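Local coordinates for protein peptidase M3B, oligoendopeptidase F (Enterococcus faecium, PDB 2QR4) that probably cleaves peptide bonds within short peptides, as a zinc-dependent oligoendopeptidase of the M3 metallopeptidase family, at residues 16-21 / 43-48. Sequence-based numbering, arbitrary orientation.
Sequences SEELKQ and VLRVYR
Glu18, Leu19, Arg45 and Val46 join the C-terminal region of helix 4-18 to helix 33-63, in the N-terminal helical region. The contact is small, with 193 Å² buried in total. The nearest CA atoms are those of Leu19 and Val46, 7.3 Å apart.

The apolar part is one methyl against another. Leu19 CD1 meets Val46 CG1 at 3.6 Å, and the two side chains cross at about a right angle. Val46 CG1 stands opposite its own backbone N, while the other methyl, CG2, lies beside that N and faces Glu18. That methyl, Val46 CG2, sits 3.5 Å from Glu18 CD, the carboxylate carbon. Both Leu19 and Val46 also rest on Val84, so helix 68-87 packs against both apolar side chains.

The polar part is a salt bridge. Glu18 reaches across with an extended chain, CG anti to the backbone N (chi1 -163°). Arg45 bends at chi2 and chi3 to bring its guanidinium to the carboxylate. In the model Arg45 NH1 donates to Glu18 OE2 at 2.5 Å, with an N-H...O angle of 163°. Both values are doubtful, because OE2 also sits too close to Arg45 CD. The two flat groups are modelled nearly coplanar, 3° apart, and Glu18 approaches the guanidinium at its edge.

Val46 thus presents one methyl to a leucine and the other to a carboxylate. The opposite charges of Glu18 and Arg45 probably add an electrostatic tie to this hydrophobic packing, through one modelled hydrogen bond.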
ATOM      1  N   SER A  16      12.271   3.830 -24.368  1.00 54.98           N
ATOM      2  CA  SER A  16      12.234   2.363 -24.456  1.00 54.69           C
ATOM      3  C   SER A  16      13.211   1.807 -25.465  1.00 58.04           C
ATOM      4  O   SER A  16      13.828   0.781 -25.223  1.00 70.50           O
ATOM      5  CB  SER A  16      10.843   1.864 -24.830  1.00 53.31           C
ATOM      6  OG  SER A  16       9.955   1.987 -23.740  1.00 51.83           O
ATOM      7  N   GLU A  17      13.343   2.466 -26.606  1.00 58.56           N
ATOM      8  CA  GLU A  17      14.234   1.962 -27.629  1.00 60.21           C
ATOM      9  C   GLU A  17      15.678   2.273 -27.260  1.00 61.41           C
ATOM     10  O   GLU A  17      16.543   1.414 -27.372  1.00 67.77           O
ATOM     11  CB  GLU A  17      13.879   2.537 -29.003  1.00 75.71           C
ATOM     12  CG  GLU A  17      14.823   3.625 -29.521  1.00 88.63           C
ATOM     13  CD  GLU A  17      15.855   3.093 -30.506  1.00 95.40           C
ATOM     14  OE1 GLU A  17      16.501   3.910 -31.216  1.00 88.18           O
ATOM     15  OE2 GLU A  17      16.008   1.852 -30.571  1.00 97.24           O
ATOM     16  N   GLU A  18      15.939   3.498 -26.815  1.00 55.44           N
ATOM     17  CA  GLU A  18      17.289   3.889 -26.436  1.00 52.89           C
ATOM     18  C   GLU A  18      17.809   2.904 -25.399  1.00 58.16           C
ATOM     19  O   GLU A  18      18.992   2.561 -25.365  1.00 54.12           O
ATOM     20  CB  GLU A  18      17.301   5.301 -25.849  1.00 41.32           C
ATOM     21  CG  GLU A  18      18.677   5.936 -25.813  1.00 58.85           C
ATOM     22  CD  GLU A  18      18.697   7.297 -25.129  1.00 65.06           C
ATOM     23  OE1 GLU A  18      17.633   7.761 -24.669  1.00 66.50           O
ATOM     24  OE2 GLU A  18      19.790   7.900 -25.050  1.00 62.50           O
ATOM     25  N   LEU A  19      16.890   2.441 -24.564  1.00 53.65           N
ATOM     26  CA  LEU A  19      17.204   1.579 -23.444  1.00 60.59           C
ATOM     27  C   LEU A  19      17.873   0.281 -23.863  1.00 67.85           C
ATOM     28  O   LEU A  19      18.595  -0.328 -23.082  1.00 70.98           O
ATOM     29  CB  LEU A  19      15.917   1.255 -22.708  1.00 58.35           C
ATOM     30  CG  LEU A  19      16.056   0.931 -21.246  1.00 54.90           C
ATOM     31  CD1 LEU A  19      16.769   2.075 -20.573  1.00 50.32           C
ATOM     32  CD2 LEU A  19      14.677   0.720 -20.677  1.00 52.43           C
ATOM     33  N   LYS A  20      17.623  -0.140 -25.097  1.00 71.23           N
ATOM     34  CA  LYS A  20      18.188  -1.376 -25.617  1.00 74.08           C
ATOM     35  C   LYS A  20      19.705  -1.284 -25.700  1.00 71.90           C
ATOM     36  O   LYS A  20      20.400  -2.297 -25.632  1.00 74.88           O
ATOM     37  CB  LYS A  20      17.575  -1.721 -26.981  1.00 77.10           C
ATOM     38  CG  LYS A  20      16.100  -2.115 -26.888  1.00 82.23           C
ATOM     39  CD  LYS A  20      15.389  -2.048 -28.235  1.00 86.09           C
ATOM     40  CE  LYS A  20      13.900  -2.389 -28.083  1.00 85.65           C
ATOM     41  NZ  LYS A  20      13.107  -2.053 -29.301  1.00 68.04           N
ATOM     42  N   GLN A  21      20.212  -0.063 -25.822  1.00 63.26           N
ATOM     43  CA  GLN A  21      21.653   0.165 -25.901  1.00 63.00           C
ATOM     44  C   GLN A  21      22.343  -0.030 -24.546  1.00 60.73           C
ATOM     45  O   GLN A  21      23.568   0.015 -24.452  1.00 61.31           O
ATOM     46  CB  GLN A  21      21.938   1.555 -26.474  1.00 65.25           C
ATOM     47  CG  GLN A  21      21.524   1.695 -27.940  1.00 81.15           C
ATOM     48  CD  GLN A  21      20.879   3.037 -28.251  1.00 83.56           C
ATOM     49  OE1 GLN A  21      21.437   4.095 -27.950  1.00 88.99           O
ATOM     50  NE2 GLN A  21      19.695   2.998 -28.859  1.00 72.53           N
ATOM     51  N   VAL A  43      23.869   6.242 -19.181  1.00 31.67           N
ATOM     52  CA  VAL A  43      22.867   6.009 -18.144  1.00 30.33           C
ATOM     53  C   VAL A  43      22.328   7.306 -17.562  1.00 31.95           C
ATOM     54  O   VAL A  43      21.164   7.381 -17.212  1.00 42.58           O
ATOM     55  CB  VAL A  43      23.258   4.994 -17.005  1.00 42.18           C
ATOM     56  CG1 VAL A  43      24.229   3.925 -17.480  1.00 28.70           C
ATOM     57  CG2 VAL A  43      23.762   5.709 -15.791  1.00 42.92           C
ATOM     58  N   LEU A  44      23.160   8.330 -17.466  1.00 40.57           N
ATOM     59  CA  LEU A  44      22.692   9.589 -16.921  1.00 39.82           C
ATOM     60  C   LEU A  44      21.664  10.206 -17.857  1.00 44.84           C
ATOM     61  O   LEU A  44      20.684  10.790 -17.427  1.00 47.62           O
ATOM     62  CB  LEU A  44      23.864  10.548 -16.677  1.00 38.27           C
ATOM     63  CG  LEU A  44      24.237  10.779 -15.202  1.00 56.04           C
ATOM     64  CD1 LEU A  44      23.747   9.673 -14.273  1.00 55.59           C
ATOM     65  CD2 LEU A  44      25.730  10.992 -15.045  1.00 64.66           C
ATOM     66  N   ARG A  45      21.895  10.054 -19.151  1.00 42.02           N
ATOM     67  CA  ARG A  45      21.045  10.657 -20.141  1.00 34.55           C
ATOM     68  C   ARG A  45      19.683   9.976 -20.134  1.00 44.08           C
ATOM     69  O   ARG A  45      18.647  10.642 -20.177  1.00 41.06           O
ATOM     70  CB  ARG A  45      21.712  10.531 -21.512  1.00 41.18           C
ATOM     71  CG  ARG A  45      20.880  10.976 -22.671  1.00 39.10           C
ATOM     72  CD  ARG A  45      21.147  10.076 -23.872  1.00 56.34           C
ATOM     73  NE  ARG A  45      22.566   9.929 -24.184  1.00 56.92           N
ATOM     74  CZ  ARG A  45      23.096   8.859 -24.773  1.00 64.83           C
ATOM     75  NH1 ARG A  45      22.318   7.825 -25.098  1.00 56.97           N
ATOM     76  NH2 ARG A  45      24.407   8.814 -25.027  1.00 50.18           N
ATOM     77  N   VAL A  46      19.684   8.647 -20.071  1.00 38.77           N
ATOM     78  CA  VAL A  46      18.435   7.895 -20.099  1.00 34.83           C
ATOM     79  C   VAL A  46      17.699   8.098 -18.790  1.00 42.38           C
ATOM     80  O   VAL A  46      16.491   8.344 -18.769  1.00 41.45           O
ATOM     81  CB  VAL A  46      18.677   6.391 -20.353  1.00 31.25           C
ATOM     82  CG1 VAL A  46      17.447   5.618 -20.106  1.00 48.14           C
ATOM     83  CG2 VAL A  46      19.072   6.185 -21.784  1.00 45.57           C
ATOM     84  N   TYR A  47      18.449   8.024 -17.700  1.00 41.42           N
ATOM     85  CA  TYR A  47      17.866   8.051 -16.372  1.00 47.88           C
ATOM     86  C   TYR A  47      17.211   9.398 -16.111  1.00 51.50           C
ATOM     87  O   TYR A  47      16.055   9.464 -15.692  1.00 49.67           O
ATOM     88  CB  TYR A  47      18.927   7.717 -15.319  1.00 49.20           C
ATOM     89  CG  TYR A  47      18.405   7.574 -13.919  1.00 52.35           C
ATOM     90  CD1 TYR A  47      17.911   6.358 -13.455  1.00 60.40           C
ATOM     91  CD2 TYR A  47      18.413   8.654 -13.050  1.00 54.89           C
ATOM     92  CE1 TYR A  47      17.437   6.228 -12.152  1.00 55.60           C
ATOM     93  CE2 TYR A  47      17.940   8.542 -11.767  1.00 55.60           C
ATOM     94  CZ  TYR A  47      17.452   7.332 -11.317  1.00 55.59           C
ATOM     95  OH  TYR A  47      16.991   7.246 -10.022  1.00 61.65           O
ATOM     96  N   ARG A  48      17.928  10.474 -16.405  1.00 50.04           N
ATOM     97  CA  ARG A  48      17.386  11.802 -16.176  1.00 45.70           C
ATOM     98  C   ARG A  48      16.207  12.168 -17.064  1.00 49.96           C
ATOM     99  O   ARG A  48      15.297  12.866 -16.622  1.00 52.16           O
ATOM    100  CB  ARG A  48      18.489  12.858 -16.227  1.00 59.18           C
ATOM    101  CG  ARG A  48      19.449  12.721 -15.025  1.00 78.37           C
ATOM    102  CD  ARG A  48      20.423  13.882 -14.902  1.00 89.02           C
ATOM    103  NE  ARG A  48      21.490  13.615 -13.935  1.00 92.01           N
ATOM    104  CZ  ARG A  48      22.536  14.416 -13.744  1.00 93.21           C
ATOM    105  NH1 ARG A  48      22.653  15.526 -14.460  1.00100.03           N
ATOM    106  NH2 ARG A  48      23.469  14.109 -12.847  1.00 82.26           N
TER